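BtGH115A (Bacteroides thetaiotaomicron, PDB 5BY3) is a family GH115 4-O-methyl-alpha-glucuronidase with specificity for decorated arabinogalactans, and so probably cleaves glucuronic acid side groups from these plant polysaccharides. Local coordinates at residues H403-T408 / V563-Q568; D436-E441 / Y555-K560; A591-I596 / M615-R620. All coordinates share one frame; numbering follows the deposited sequence.

Interaction 1. Residues H403-T408 / V563-Q568; sequences HLWLST and VQAATQ. With NI (nickel (II) ion), chain C.
Trp405 and Leu406 both reach out of their loop to meet one small knob, the methyl group of Ala565. The indole approaches with its six-membered ring, CZ2 lying 3.7 Å from Ala565 CB at an oblique angle, while Leu406 CD1 meets the same CB at 3.7 Å. A further, looser touch takes Leu406 CD1 to Ala566 CB at 4.4 Å. Trp405 and Leu406 are also packed on each other: Leu406 CG sits 3.7 Å above the indole plane of Trp405, over its centre, so the two side chains form one apolar surface for the helix to lean on. With CG of Trp405 anti to the backbone N (chi1 171°), the indole extends toward the helix, and NE1 is taken by Tyr561 OH, one turn before Ala565. No hydrogen bond crosses between 403-408 and 563-568; the small alanine side chains probably allow this close approach. Two backbone N atoms of the loop, those of Trp405 and Leu406, bond to Glu499 OE2. Just before Trp405, Leu404 O binds the nickel ion at 2.4 Å, beside two waters and Asp436. The loop follows barrel strand 388-393 and leads to helix 411-423; helix 552-580 backs it, with helix 476-495 touching Ala566 and Ile596 of helix 587-603 touching Trp405.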
ATOM      1  N   HIS A 403      -3.072 -11.949   3.922  1.00 36.27           N
ATOM      2  CA  HIS A 403      -1.898 -11.842   3.091  1.00 32.28           C
ATOM      3  C   HIS A 403      -0.826 -11.112   3.860  1.00 32.03           C
ATOM      4  O   HIS A 403      -0.796  -9.876   3.881  1.00 32.83           O
ATOM      5  CB  HIS A 403      -2.186 -11.209   1.726  1.00 31.47           C
ATOM      6  CG  HIS A 403      -3.035  -9.969   1.760  1.00 33.50           C
ATOM      7  ND1 HIS A 403      -4.389  -9.999   2.050  1.00 33.78           N
ATOM      8  CD2 HIS A 403      -2.730  -8.670   1.489  1.00 30.81           C
ATOM      9  CE1 HIS A 403      -4.875  -8.769   1.953  1.00 34.99           C
ATOM     10  NE2 HIS A 403      -3.884  -7.941   1.648  1.00 30.75           N
ATOM     11  N   LEU A 404       0.042 -11.873   4.530  1.00 33.41           N
ATOM     12  CA  LEU A 404       1.072 -11.266   5.406  1.00 37.81           C
ATOM     13  C   LEU A 404       2.494 -11.670   5.107  1.00 36.79           C
ATOM     14  O   LEU A 404       3.429 -11.147   5.736  1.00 34.88           O
ATOM     15  CB  LEU A 404       0.806 -11.643   6.867  1.00 43.50           C
ATOM     16  CG  LEU A 404      -0.442 -11.155   7.586  1.00 44.29           C
ATOM     17  CD1 LEU A 404      -0.485 -11.799   8.953  1.00 46.98           C
ATOM     18  CD2 LEU A 404      -0.350  -9.648   7.720  1.00 45.63           C
ATOM     19  N   TRP A 405       2.682 -12.623   4.194  1.00 34.06           N
ATOM     20  CA  TRP A 405       4.028 -13.124   3.999  1.00 35.55           C
ATOM     21  C   TRP A 405       4.811 -12.323   2.966  1.00 36.52           C
ATOM     22  O   TRP A 405       5.829 -11.694   3.305  1.00 34.02           O
ATOM     23  CB  TRP A 405       3.992 -14.588   3.714  1.00 37.17           C
ATOM     24  CG  TRP A 405       5.278 -15.203   3.288  1.00 41.08           C
ATOM     25  CD1 TRP A 405       6.545 -14.944   3.758  1.00 40.78           C
ATOM     26  CD2 TRP A 405       5.408 -16.251   2.333  1.00 37.44           C
ATOM     27  NE1 TRP A 405       7.450 -15.767   3.136  1.00 39.93           N
ATOM     28  CE2 TRP A 405       6.776 -16.588   2.266  1.00 39.19           C
ATOM     29  CE3 TRP A 405       4.494 -16.934   1.512  1.00 35.83           C
ATOM     30  CZ2 TRP A 405       7.261 -17.568   1.390  1.00 39.08           C
ATOM     31  CZ3 TRP A 405       4.973 -17.914   0.644  1.00 34.44           C
ATOM     32  CH2 TRP A 405       6.350 -18.204   0.580  1.00 34.73           C
ATOM     33  N   LEU A 406       4.301 -12.341   1.734  1.00 33.45           N
ATOM     34  CA  LEU A 406       4.833 -11.598   0.618  1.00 33.28           C
ATOM     35  C   LEU A 406       3.861 -10.477   0.204  1.00 35.36           C
ATOM     36  O   LEU A 406       2.678 -10.479   0.563  1.00 36.25           O
ATOM     37  CB  LEU A 406       5.080 -12.547  -0.557  1.00 35.24           C
ATOM     38  CG  LEU A 406       6.096 -13.670  -0.265  1.00 40.17           C
ATOM     39  CD1 LEU A 406       6.126 -14.683  -1.414  1.00 37.35           C
ATOM     40  CD2 LEU A 406       7.487 -13.094   0.022  1.00 35.22           C
ATOM     41  N   SER A 407       4.396  -9.523  -0.527  1.00 32.29           N
ATOM     42  CA  SER A 407       3.689  -8.377  -0.929  1.00 33.27           C
ATOM     43  C   SER A 407       3.512  -8.468  -2.425  1.00 33.53           C
ATOM     44  O   SER A 407       4.419  -8.096  -3.203  1.00 31.28           O
ATOM     45  CB  SER A 407       4.528  -7.132  -0.580  1.00 39.06           C
ATOM     46  OG  SER A 407       4.088  -6.006  -1.349  1.00 38.20           O
ATOM     47  N   THR A 408       2.332  -8.928  -2.831  1.00 27.44           N
ATOM     48  CA  THR A 408       2.132  -9.251  -4.174  1.00 27.92           C
ATOM     49  C   THR A 408       0.984  -8.515  -4.870  1.00 31.66           C
ATOM     50  O   THR A 408       0.587  -8.866  -6.009  1.00 34.83           O
ATOM     51  CB  THR A 408       2.003 -10.783  -4.339  1.00 29.75           C
ATOM     52  OG1 THR A 408       0.846 -11.282  -3.646  1.00 30.00           O
ATOM     53  CG2 THR A 408       3.279 -11.473  -3.877  1.00 31.15           C
ATOM     54  N   VAL A 563      10.094 -13.735  -5.989  1.00 39.64           N
ATOM     55  CA  VAL A 563       9.801 -14.615  -7.147  1.00 41.05           C
ATOM     56  C   VAL A 563       9.996 -16.103  -6.814  1.00 43.62           C
ATOM     57  O   VAL A 563       9.145 -16.936  -7.168  1.00 47.89           O
ATOM     58  CB  VAL A 563      10.539 -14.226  -8.476  1.00 41.76           C
ATOM     59  CG1 VAL A 563      10.378 -15.329  -9.533  1.00 40.43           C
ATOM     60  CG2 VAL A 563       9.980 -12.935  -9.056  1.00 34.25           C
ATOM     61  N   GLN A 564      11.088 -16.442  -6.131  1.00 41.62           N
ATOM     62  CA  GLN A 564      11.361 -17.844  -5.883  1.00 39.87           C
ATOM     63  C   GLN A 564      10.542 -18.367  -4.717  1.00 38.91           C
ATOM     64  O   GLN A 564      10.142 -19.545  -4.701  1.00 35.38           O
ATOM     65  CB  GLN A 564      12.852 -18.108  -5.732  1.00 45.32           C
ATOM     66  CG  GLN A 564      13.659 -17.922  -7.030  1.00 43.64           C
ATOM     67  CD  GLN A 564      15.098 -18.458  -6.936  1.00 44.84           C
ATOM     68  OE1 GLN A 564      15.787 -18.340  -5.915  1.00 43.42           O
ATOM     69  NE2 GLN A 564      15.553 -19.041  -8.022  1.00 44.67           N
ATOM     70  N   ALA A 565      10.246 -17.494  -3.762  1.00 39.30           N
ATOM     71  CA  ALA A 565       9.321 -17.851  -2.651  1.00 40.61           C
ATOM     72  C   ALA A 565       7.962 -18.203  -3.207  1.00 38.18           C
ATOM     73  O   ALA A 565       7.421 -19.274  -2.957  1.00 40.06           O
ATOM     74  CB  ALA A 565       9.209 -16.711  -1.657  1.00 43.19           C
ATOM     75  N   ALA A 566       7.461 -17.317  -4.054  1.00 40.92           N
ATOM     76  CA  ALA A 566       6.191 -17.522  -4.730  1.00 39.44           C
ATOM     77  C   ALA A 566       6.140 -18.801  -5.578  1.00 41.22           C
ATOM     78  O   ALA A 566       5.120 -19.522  -5.569  1.00 40.83           O
ATOM     79  CB  ALA A 566       5.858 -16.284  -5.554  1.00 35.54           C
ATOM     80  N   THR A 567       7.228 -19.072  -6.324  1.00 42.26           N
ATOM     81  CA  THR A 567       7.329 -20.259  -7.174  1.00 39.82           C
ATOM     82  C   THR A 567       7.182 -21.534  -6.323  1.00 41.17           C
ATOM     83  O   THR A 567       6.413 -22.458  -6.656  1.00 35.52           O
ATOM     84  CB  THR A 567       8.684 -20.293  -7.899  1.00 46.89           C
ATOM     85  OG1 THR A 567       8.825 -19.113  -8.714  1.00 43.90           O
ATOM     86  CG2 THR A 567       8.838 -21.616  -8.766  1.00 43.27           C
ATOM     87  N   GLN A 568       7.908 -21.541  -5.207  1.00 38.81           N
ATOM     88  CA  GLN A 568       8.021 -22.702  -4.354  1.00 40.75           C
ATOM     89  C   GLN A 568       6.747 -22.967  -3.553  1.00 44.19           C
ATOM     90  O   GLN A 568       6.468 -24.135  -3.181  1.00 44.06           O
ATOM     91  CB  GLN A 568       9.265 -22.580  -3.442  1.00 43.11           C
ATOM     92  CG  GLN A 568      10.611 -22.695  -4.166  1.00 41.96           C
ATOM     93  CD  GLN A 568      10.721 -23.961  -5.012  1.00 43.95           C
ATOM     94  OE1 GLN A 568      10.484 -25.073  -4.532  1.00 44.82           O
ATOM     95  NE2 GLN A 568      11.032 -23.790  -6.284  1.00 44.17           N
TER
HETATM   96 NI    NI C 802       4.489  -9.280   6.746  1.00 63.57          NI
HETATM   97  O   HOH W   1       4.430 -11.042   8.498  1.00 47.76           O
HETATM   98  O   HOH W   2       5.319  -7.112   5.736  1.00 34.72           O

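Interaction 2. Residues D436-E441 / Y555-K560; sequences DIKPAE and YFELVK. With NI (nickel (II) ion), chain C.
Charge dominates here: Lys438 NZ forms a salt bridge to Glu557 OE1 at 2.8 Å and another to Glu441 OE2 at 2.7 Å, joining loop and helix in one buried network. The lysine chain folds at its far end (chi3 65°, chi4 56°), bringing the ammonium between the two carboxylates. Glu557 OE1 is met on its anti side, 24° out of the carboxylate plane, whereas Glu441 OE2 is met almost head-on. The two acids come within 4.7 Å, OE2 of Glu441 to OE1 of Glu557, and Asp137 lies close to the other oxygen of Glu557, a crowding of like charge the lysine probably offsets in part; Trp135 O and the Trp611 ring also hold that ammonium. By van der Waals contact, the methyl CD2 of Leu558 crosses the carboxylate of Glu441, 3.4 Å from its CD. Water adds a bridge, one molecule donating to Glu441 OE2 and to Glu557 O. A second water bonds to Asp436 N and Lys438 O and binds the nickel ion, whose ligand Asp436 OD2 stands at 2.4 Å. The segment 436-441, with a cis peptide before Pro439, links barrel strand 429-433 to helix 441-452; against it lies the pi-type turn of helix 552-580, which is flanked by helices 476-495, 523-543 and 587-603.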
ATOM      1  N   ASP A 436       5.167  -5.276   7.844  1.00 42.81           N
ATOM      2  CA  ASP A 436       6.538  -5.111   8.396  1.00 41.16           C
ATOM      3  C   ASP A 436       7.420  -4.199   7.554  1.00 41.39           C
ATOM      4  O   ASP A 436       8.645  -4.217   7.743  1.00 42.23           O
ATOM      5  CB  ASP A 436       7.250  -6.464   8.479  1.00 41.81           C
ATOM      6  CG  ASP A 436       6.423  -7.530   9.171  1.00 42.83           C
ATOM      7  OD1 ASP A 436       6.330  -7.477  10.419  1.00 46.85           O
ATOM      8  OD2 ASP A 436       5.905  -8.438   8.485  1.00 44.24           O
ATOM      9  N   ILE A 437       6.819  -3.424   6.637  1.00 35.78           N
ATOM     10  CA  ILE A 437       7.549  -2.686   5.574  1.00 39.96           C
ATOM     11  C   ILE A 437       8.145  -3.657   4.522  1.00 40.95           C
ATOM     12  O   ILE A 437       7.647  -3.725   3.401  1.00 38.24           O
ATOM     13  CB  ILE A 437       8.631  -1.685   6.088  1.00 43.37           C
ATOM     14  CG1 ILE A 437       8.047  -0.708   7.162  1.00 44.77           C
ATOM     15  CG2 ILE A 437       9.339  -1.006   4.906  1.00 37.81           C
ATOM     16  CD1 ILE A 437       9.087   0.144   7.894  1.00 39.29           C
ATOM     17  N   LYS A 438       9.185  -4.406   4.874  1.00 40.35           N
ATOM     18  CA  LYS A 438       9.719  -5.439   3.958  1.00 42.83           C
ATOM     19  C   LYS A 438       8.697  -6.600   3.957  1.00 39.52           C
ATOM     20  O   LYS A 438       8.221  -6.953   5.018  1.00 40.41           O
ATOM     21  CB  LYS A 438      11.146  -5.862   4.387  1.00 38.94           C
ATOM     22  CG  LYS A 438      12.079  -4.644   4.581  1.00 40.26           C
ATOM     23  CD  LYS A 438      13.479  -4.967   5.118  1.00 40.35           C
ATOM     24  CE  LYS A 438      14.291  -5.803   4.145  1.00 41.58           C
ATOM     25  NZ  LYS A 438      14.413  -5.174   2.794  1.00 40.01           N
ATOM     26  N   PRO A 439       8.311  -7.163   2.808  1.00 37.57           N
ATOM     27  CA  PRO A 439       8.958  -6.956   1.523  1.00 37.36           C
ATOM     28  C   PRO A 439       8.011  -6.282   0.490  1.00 39.20           C
ATOM     29  O   PRO A 439       7.739  -6.854  -0.560  1.00 40.29           O
ATOM     30  CB  PRO A 439       9.240  -8.401   1.111  1.00 35.40           C
ATOM     31  CG  PRO A 439       7.966  -9.140   1.525  1.00 37.62           C
ATOM     32  CD  PRO A 439       7.547  -8.435   2.826  1.00 38.31           C
ATOM     33  N   ALA A 440       7.504  -5.104   0.819  1.00 41.49           N
ATOM     34  CA  ALA A 440       6.537  -4.336   0.027  1.00 40.36           C
ATOM     35  C   ALA A 440       7.172  -3.055  -0.461  1.00 44.35           C
ATOM     36  O   ALA A 440       6.445  -2.084  -0.804  1.00 42.15           O
ATOM     37  CB  ALA A 440       5.339  -3.964   0.907  1.00 37.40           C
ATOM     38  N   GLU A 441       8.510  -3.032  -0.418  1.00 37.37           N
ATOM     39  CA  GLU A 441       9.305  -1.886  -0.791  1.00 38.50           C
ATOM     40  C   GLU A 441       8.799  -1.199  -2.066  1.00 39.63           C
ATOM     41  O   GLU A 441       8.656   0.037  -2.142  1.00 40.10           O
ATOM     42  CB  GLU A 441      10.747  -2.310  -1.015  1.00 40.18           C
ATOM     43  CG  GLU A 441      11.470  -2.860   0.215  1.00 42.01           C
ATOM     44  CD  GLU A 441      11.498  -4.388   0.290  1.00 42.04           C
ATOM     45  OE1 GLU A 441      10.735  -5.074  -0.428  1.00 34.62           O
ATOM     46  OE2 GLU A 441      12.326  -4.908   1.077  1.00 44.12           O
ATOM     47  N   TYR A 555      19.163  -7.532  -4.598  1.00 40.66           N
ATOM     48  CA  TYR A 555      18.582  -8.464  -5.544  1.00 41.94           C
ATOM     49  C   TYR A 555      17.881  -9.612  -4.798  1.00 37.36           C
ATOM     50  O   TYR A 555      16.786 -10.009  -5.176  1.00 41.12           O
ATOM     51  CB  TYR A 555      19.633  -8.976  -6.532  1.00 43.22           C
ATOM     52  CG  TYR A 555      19.059  -9.802  -7.663  1.00 40.81           C
ATOM     53  CD1 TYR A 555      18.322  -9.201  -8.700  1.00 41.02           C
ATOM     54  CD2 TYR A 555      19.235 -11.178  -7.690  1.00 38.53           C
ATOM     55  CE1 TYR A 555      17.794  -9.958  -9.738  1.00 39.12           C
ATOM     56  CE2 TYR A 555      18.726 -11.938  -8.729  1.00 39.24           C
ATOM     57  CZ  TYR A 555      18.007 -11.334  -9.733  1.00 38.79           C
ATOM     58  OH  TYR A 555      17.514 -12.103 -10.735  1.00 41.75           O
ATOM     59  N   PHE A 556      18.473 -10.121  -3.732  1.00 33.27           N
ATOM     60  CA  PHE A 556      17.830 -11.246  -3.082  1.00 39.00           C
ATOM     61  C   PHE A 556      16.514 -10.766  -2.452  1.00 38.83           C
ATOM     62  O   PHE A 556      15.467 -11.393  -2.597  1.00 36.89           O
ATOM     63  CB  PHE A 556      18.745 -11.941  -2.054  1.00 36.59           C
ATOM     64  CG  PHE A 556      18.182 -13.248  -1.551  1.00 40.30           C
ATOM     65  CD1 PHE A 556      18.460 -14.445  -2.213  1.00 39.22           C
ATOM     66  CD2 PHE A 556      17.327 -13.279  -0.430  1.00 41.62           C
ATOM     67  CE1 PHE A 556      17.895 -15.650  -1.768  1.00 43.81           C
ATOM     68  CE2 PHE A 556      16.776 -14.469   0.026  1.00 39.51           C
ATOM     69  CZ  PHE A 556      17.066 -15.660  -0.635  1.00 43.19           C
ATOM     70  N   GLU A 557      16.610  -9.626  -1.789  1.00 38.42           N
ATOM     71  CA  GLU A 557      15.501  -8.952  -1.124  1.00 41.57           C
ATOM     72  C   GLU A 557      14.341  -8.558  -2.028  1.00 41.40           C
ATOM     73  O   GLU A 557      13.195  -8.844  -1.686  1.00 43.84           O
ATOM     74  CB  GLU A 557      16.025  -7.724  -0.373  1.00 38.43           C
ATOM     75  CG  GLU A 557      16.754  -8.106   0.889  1.00 35.67           C
ATOM     76  CD  GLU A 557      17.524  -6.966   1.474  1.00 41.15           C
ATOM     77  OE1 GLU A 557      16.908  -5.922   1.766  1.00 40.95           O
ATOM     78  OE2 GLU A 557      18.750  -7.137   1.668  1.00 42.12           O
ATOM     79  N   LEU A 558      14.649  -7.974  -3.187  1.00 38.70           N
ATOM     80  CA  LEU A 558      13.631  -7.350  -4.045  1.00 37.35           C
ATOM     81  C   LEU A 558      13.169  -8.189  -5.232  1.00 37.89           C
ATOM     82  O   LEU A 558      12.052  -8.022  -5.706  1.00 42.25           O
ATOM     83  CB  LEU A 558      14.127  -5.983  -4.514  1.00 37.84           C
ATOM     84  CG  LEU A 558      14.568  -5.033  -3.360  1.00 37.43           C
ATOM     85  CD1 LEU A 558      15.371  -3.866  -3.884  1.00 30.04           C
ATOM     86  CD2 LEU A 558      13.413  -4.507  -2.540  1.00 34.65           C
ATOM     87  N   VAL A 559      14.010  -9.093  -5.711  1.00 37.34           N
ATOM     88  CA  VAL A 559      13.664  -9.945  -6.851  1.00 40.47           C
ATOM     89  C   VAL A 559      13.694 -11.425  -6.479  1.00 39.90           C
ATOM     90  O   VAL A 559      12.682 -12.095  -6.582  1.00 45.77           O
ATOM     91  CB  VAL A 559      14.551  -9.644  -8.105  1.00 41.41           C
ATOM     92  CG1 VAL A 559      14.093 -10.439  -9.300  1.00 39.09           C
ATOM     93  CG2 VAL A 559      14.466  -8.185  -8.494  1.00 43.58           C
ATOM     94  N   LYS A 560      14.839 -11.928  -6.031  1.00 39.60           N
ATOM     95  CA  LYS A 560      15.042 -13.375  -5.907  1.00 40.10           C
ATOM     96  C   LYS A 560      14.156 -13.989  -4.817  1.00 40.96           C
ATOM     97  O   LYS A 560      13.448 -14.947  -5.094  1.00 43.70           O
ATOM     98  CB  LYS A 560      16.533 -13.709  -5.714  1.00 45.03           C
ATOM     99  CG  LYS A 560      16.912 -15.161  -5.967  1.00 52.60           C
ATOM    100  CD  LYS A 560      18.408 -15.317  -6.192  1.00 53.92           C
ATOM    101  CE  LYS A 560      18.775 -16.740  -6.585  1.00 56.10           C
ATOM    102  NZ  LYS A 560      19.129 -17.553  -5.392  1.00 58.07           N
TER
HETATM  103 NI    NI C 802       4.489  -9.280   6.746  1.00 63.57          NI
HETATM  104  O   HOH W   2       5.319  -7.112   5.736  1.00 34.72           O
HETATM  105  O   HOH W   3      12.460  -7.739   0.892  1.00 28.78           O
HETATM  106  O   HOH W   1       4.430 -11.042   8.498  1.00 47.76           O

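Interaction 3. Residues A591-I596 / M615-R620; sequences AAYDSI and MDFKPR
Phe617 is the wedge of this contact, turned toward the helix and gripped by Ile596 and Tyr593. Its CD2 lies 3.6 Å from Ile596 CG2, the methyl approaching obliquely. Beyond it, the ring presents its edge to the face of Tyr593 in an offset edge-to-face pair, centroids 5.6 Å apart and planes at 69°. Phe617 adopts chi1 76°, which sets CG between the backbone N and the carbonyl carbon and brings the ring to both partners. This is the tight part, with Ile596 and the tyrosine buried. The looser side belongs to Lys618, partly exposed, as is Phe617 itself: the lysine sets CG on one face of the phenylalanine ring, toward its rim, 3.9 Å above the plane, then bends at chi3 so that NZ donates to Tyr593 OH at 3.1 Å, near the plane of the phenol. Cutting Tyr593 back to an alanine would probably leave the edge of Phe617 without a face to rest on and Lys618 NZ without its hydroxyl acceptor. Within the loop, Asp616 OD1 accepts from Lys618 N at 2.8 Å, closing an Asx turn in the backbone just where Phe617 and Lys618 follow. The segment 615-620 thus folds back onto helix 587-603, the same helix whose Ala592, Ser595 and Ile596 rest on Gln568 of helix 552-580.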
ATOM      1  N   ALA A 591       9.789 -31.132  -0.935  1.00 44.56           N
ATOM      2  CA  ALA A 591      11.020 -30.493  -1.397  1.00 52.23           C
ATOM      3  C   ALA A 591      10.827 -28.971  -1.586  1.00 50.12           C
ATOM      4  O   ALA A 591      11.674 -28.154  -1.156  1.00 50.53           O
ATOM      5  CB  ALA A 591      11.557 -31.162  -2.666  1.00 48.28           C
ATOM      6  N   ALA A 592       9.700 -28.628  -2.210  1.00 43.74           N
ATOM      7  CA  ALA A 592       9.257 -27.253  -2.437  1.00 44.38           C
ATOM      8  C   ALA A 592       9.125 -26.505  -1.122  1.00 47.04           C
ATOM      9  O   ALA A 592       9.617 -25.378  -1.008  1.00 49.90           O
ATOM     10  CB  ALA A 592       7.936 -27.238  -3.191  1.00 39.70           C
ATOM     11  N   TYR A 593       8.480 -27.149  -0.141  1.00 46.01           N
ATOM     12  CA  TYR A 593       8.457 -26.662   1.229  1.00 46.76           C
ATOM     13  C   TYR A 593       9.896 -26.401   1.707  1.00 47.38           C
ATOM     14  O   TYR A 593      10.183 -25.302   2.184  1.00 56.41           O
ATOM     15  CB  TYR A 593       7.725 -27.648   2.172  1.00 46.32           C
ATOM     16  CG  TYR A 593       7.734 -27.200   3.627  1.00 47.09           C
ATOM     17  CD1 TYR A 593       8.833 -27.501   4.477  1.00 51.74           C
ATOM     18  CD2 TYR A 593       6.665 -26.476   4.162  1.00 42.76           C
ATOM     19  CE1 TYR A 593       8.868 -27.074   5.800  1.00 48.49           C
ATOM     20  CE2 TYR A 593       6.671 -26.056   5.489  1.00 47.06           C
ATOM     21  CZ  TYR A 593       7.773 -26.353   6.303  1.00 55.47           C
ATOM     22  OH  TYR A 593       7.794 -25.923   7.613  1.00 57.29           O
ATOM     23  N   ASP A 594      10.797 -27.381   1.558  1.00 50.39           N
ATOM     24  CA  ASP A 594      12.164 -27.258   2.097  1.00 51.42           C
ATOM     25  C   ASP A 594      12.859 -26.078   1.452  1.00 47.36           C
ATOM     26  O   ASP A 594      13.602 -25.332   2.105  1.00 46.34           O
ATOM     27  CB  ASP A 594      12.990 -28.557   1.950  1.00 52.00           C
ATOM     28  CG  ASP A 594      12.519 -29.671   2.896  1.00 56.38           C
ATOM     29  OD1 ASP A 594      11.987 -29.339   3.993  1.00 51.33           O
ATOM     30  OD2 ASP A 594      12.670 -30.881   2.529  1.00 52.88           O
ATOM     31  N   SER A 595      12.540 -25.864   0.186  1.00 44.19           N
ATOM     32  CA  SER A 595      13.172 -24.776  -0.549  1.00 50.01           C
ATOM     33  C   SER A 595      12.798 -23.351  -0.020  1.00 51.18           C
ATOM     34  O   SER A 595      13.680 -22.489   0.129  1.00 56.64           O
ATOM     35  CB  SER A 595      12.941 -24.963  -2.049  1.00 42.40           C
ATOM     36  OG  SER A 595      13.476 -23.861  -2.742  1.00 45.55           O
ATOM     37  N   ILE A 596      11.520 -23.148   0.320  1.00 50.27           N
ATOM     38  CA  ILE A 596      11.008 -21.918   0.977  1.00 45.93           C
ATOM     39  C   ILE A 596      11.796 -21.664   2.267  1.00 45.89           C
ATOM     40  O   ILE A 596      12.227 -20.555   2.519  1.00 43.64           O
ATOM     41  CB  ILE A 596       9.486 -22.044   1.298  1.00 42.69           C
ATOM     42  CG1 ILE A 596       8.666 -22.260   0.040  1.00 43.09           C
ATOM     43  CG2 ILE A 596       8.964 -20.808   1.998  1.00 42.27           C
ATOM     44  CD1 ILE A 596       7.344 -22.991   0.270  1.00 42.90           C
HETATM   45  N   MSE A 615      11.886 -12.009   8.459  1.00 41.19           N
HETATM   46  CA  MSE A 615      11.145 -12.880   7.529  1.00 40.92           C
HETATM   47  C   MSE A 615      10.752 -14.180   8.139  1.00 44.91           C
HETATM   48  O   MSE A 615      11.604 -14.965   8.588  1.00 49.60           O
HETATM   49  CB  MSE A 615      11.893 -13.172   6.246  1.00 37.32           C
HETATM   50  CG  MSE A 615      11.035 -13.945   5.229  1.00 39.24           C
HETATM   51 SE   MSE A 615       9.414 -12.948   4.694  1.00 44.14          SE
HETATM   52  CE  MSE A 615      10.356 -11.492   3.746  1.00 42.59           C
ATOM     53  N   ASP A 616       9.444 -14.419   8.126  1.00 40.35           N
ATOM     54  CA  ASP A 616       8.872 -15.612   8.723  1.00 40.86           C
ATOM     55  C   ASP A 616       7.962 -16.203   7.674  1.00 41.37           C
ATOM     56  O   ASP A 616       6.978 -15.574   7.288  1.00 49.45           O
ATOM     57  CB  ASP A 616       8.102 -15.243   9.998  1.00 37.15           C
ATOM     58  CG  ASP A 616       7.525 -16.435  10.711  1.00 39.23           C
ATOM     59  OD1 ASP A 616       7.331 -17.484  10.071  1.00 41.73           O
ATOM     60  OD2 ASP A 616       7.231 -16.328  11.935  1.00 41.40           O
ATOM     61  N   PHE A 617       8.292 -17.394   7.192  1.00 36.86           N
ATOM     62  CA  PHE A 617       7.504 -17.977   6.127  1.00 38.56           C
ATOM     63  C   PHE A 617       6.203 -18.658   6.607  1.00 39.99           C
ATOM     64  O   PHE A 617       5.431 -19.177   5.785  1.00 39.37           O
ATOM     65  CB  PHE A 617       8.381 -18.832   5.177  1.00 43.27           C
ATOM     66  CG  PHE A 617       8.796 -20.208   5.708  1.00 46.36           C
ATOM     67  CD1 PHE A 617       9.997 -20.378   6.418  1.00 47.24           C
ATOM     68  CD2 PHE A 617       8.039 -21.352   5.402  1.00 45.58           C
ATOM     69  CE1 PHE A 617      10.402 -21.645   6.864  1.00 52.73           C
ATOM     70  CE2 PHE A 617       8.459 -22.623   5.834  1.00 53.08           C
ATOM     71  CZ  PHE A 617       9.637 -22.772   6.572  1.00 48.26           C
ATOM     72  N   LYS A 618       5.979 -18.644   7.935  1.00 40.70           N
ATOM     73  CA  LYS A 618       4.757 -19.177   8.585  1.00 44.35           C
ATOM     74  C   LYS A 618       4.029 -18.133   9.447  1.00 45.13           C
ATOM     75  O   LYS A 618       3.597 -18.471  10.556  1.00 45.48           O
ATOM     76  CB  LYS A 618       5.042 -20.439   9.432  1.00 44.79           C
ATOM     77  CG  LYS A 618       6.139 -21.346   8.869  1.00 51.48           C
ATOM     78  CD  LYS A 618       6.262 -22.672   9.623  1.00 51.13           C
ATOM     79  CE  LYS A 618       5.404 -23.749   8.972  1.00 48.29           C
ATOM     80  NZ  LYS A 618       5.597 -25.036   9.667  1.00 54.27           N
ATOM     81  N   PRO A 619       3.846 -16.877   8.931  1.00 48.82           N
ATOM     82  CA  PRO A 619       3.220 -15.830   9.767  1.00 44.61           C
ATOM     83  C   PRO A 619       1.856 -16.269  10.278  1.00 43.09           C
ATOM     84  O   PRO A 619       1.059 -16.829   9.526  1.00 38.93           O
ATOM     85  CB  PRO A 619       3.063 -14.654   8.799  1.00 50.59           C
ATOM     86  CG  PRO A 619       3.038 -15.268   7.433  1.00 51.69           C
ATOM     87  CD  PRO A 619       3.966 -16.428   7.523  1.00 46.06           C
ATOM     88  N   ARG A 620       1.645 -16.070  11.571  1.00 45.52           N
ATOM     89  CA  ARG A 620       0.453 -16.496  12.286  1.00 45.25           C
ATOM     90  C   ARG A 620       0.192 -18.032  12.260  1.00 44.00           C
ATOM     91  O   ARG A 620      -0.876 -18.472  12.634  1.00 43.74           O
ATOM     92  CB  ARG A 620      -0.745 -15.656  11.803  1.00 43.18           C
ATOM     93  CG  ARG A 620      -1.797 -15.339  12.854  1.00 45.72           C
ATOM     94  CD  ARG A 620      -2.959 -14.565  12.245  1.00 42.19           C
ATOM     95  NE  ARG A 620      -4.216 -15.144  12.679  1.00 50.10           N
ATOM     96  CZ  ARG A 620      -5.286 -15.317  11.917  1.00 56.56           C
ATOM     97  NH1 ARG A 620      -5.307 -14.937  10.656  1.00 55.97           N
ATOM     98  NH2 ARG A 620      -6.368 -15.853  12.440  1.00 68.11           N
TER

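Overall arrangement
Interactions 1 and 2 are buried, and both pin a barrel loop to helix 552-580, about 10 Å apart between centres; interaction 3 is only partly buried and closes a loop on the next helix, 587-603. The first two loops share the nickel ion and its two waters, one giving a backbone carbonyl and the other a carboxylate, and they touch where Ser407 meets Pro439 and Ala440. Their chemistry differs all the same: interaction 1 is purely apolar, interaction 2 a buried salt-bridge network, interaction 3 an edge-to-face aromatic pair with an isoleucine, flanked by a lysine hydrogen bond. Gln568 against Ile596, and Trp405 against Asp616, tie interaction 1 to interaction 3.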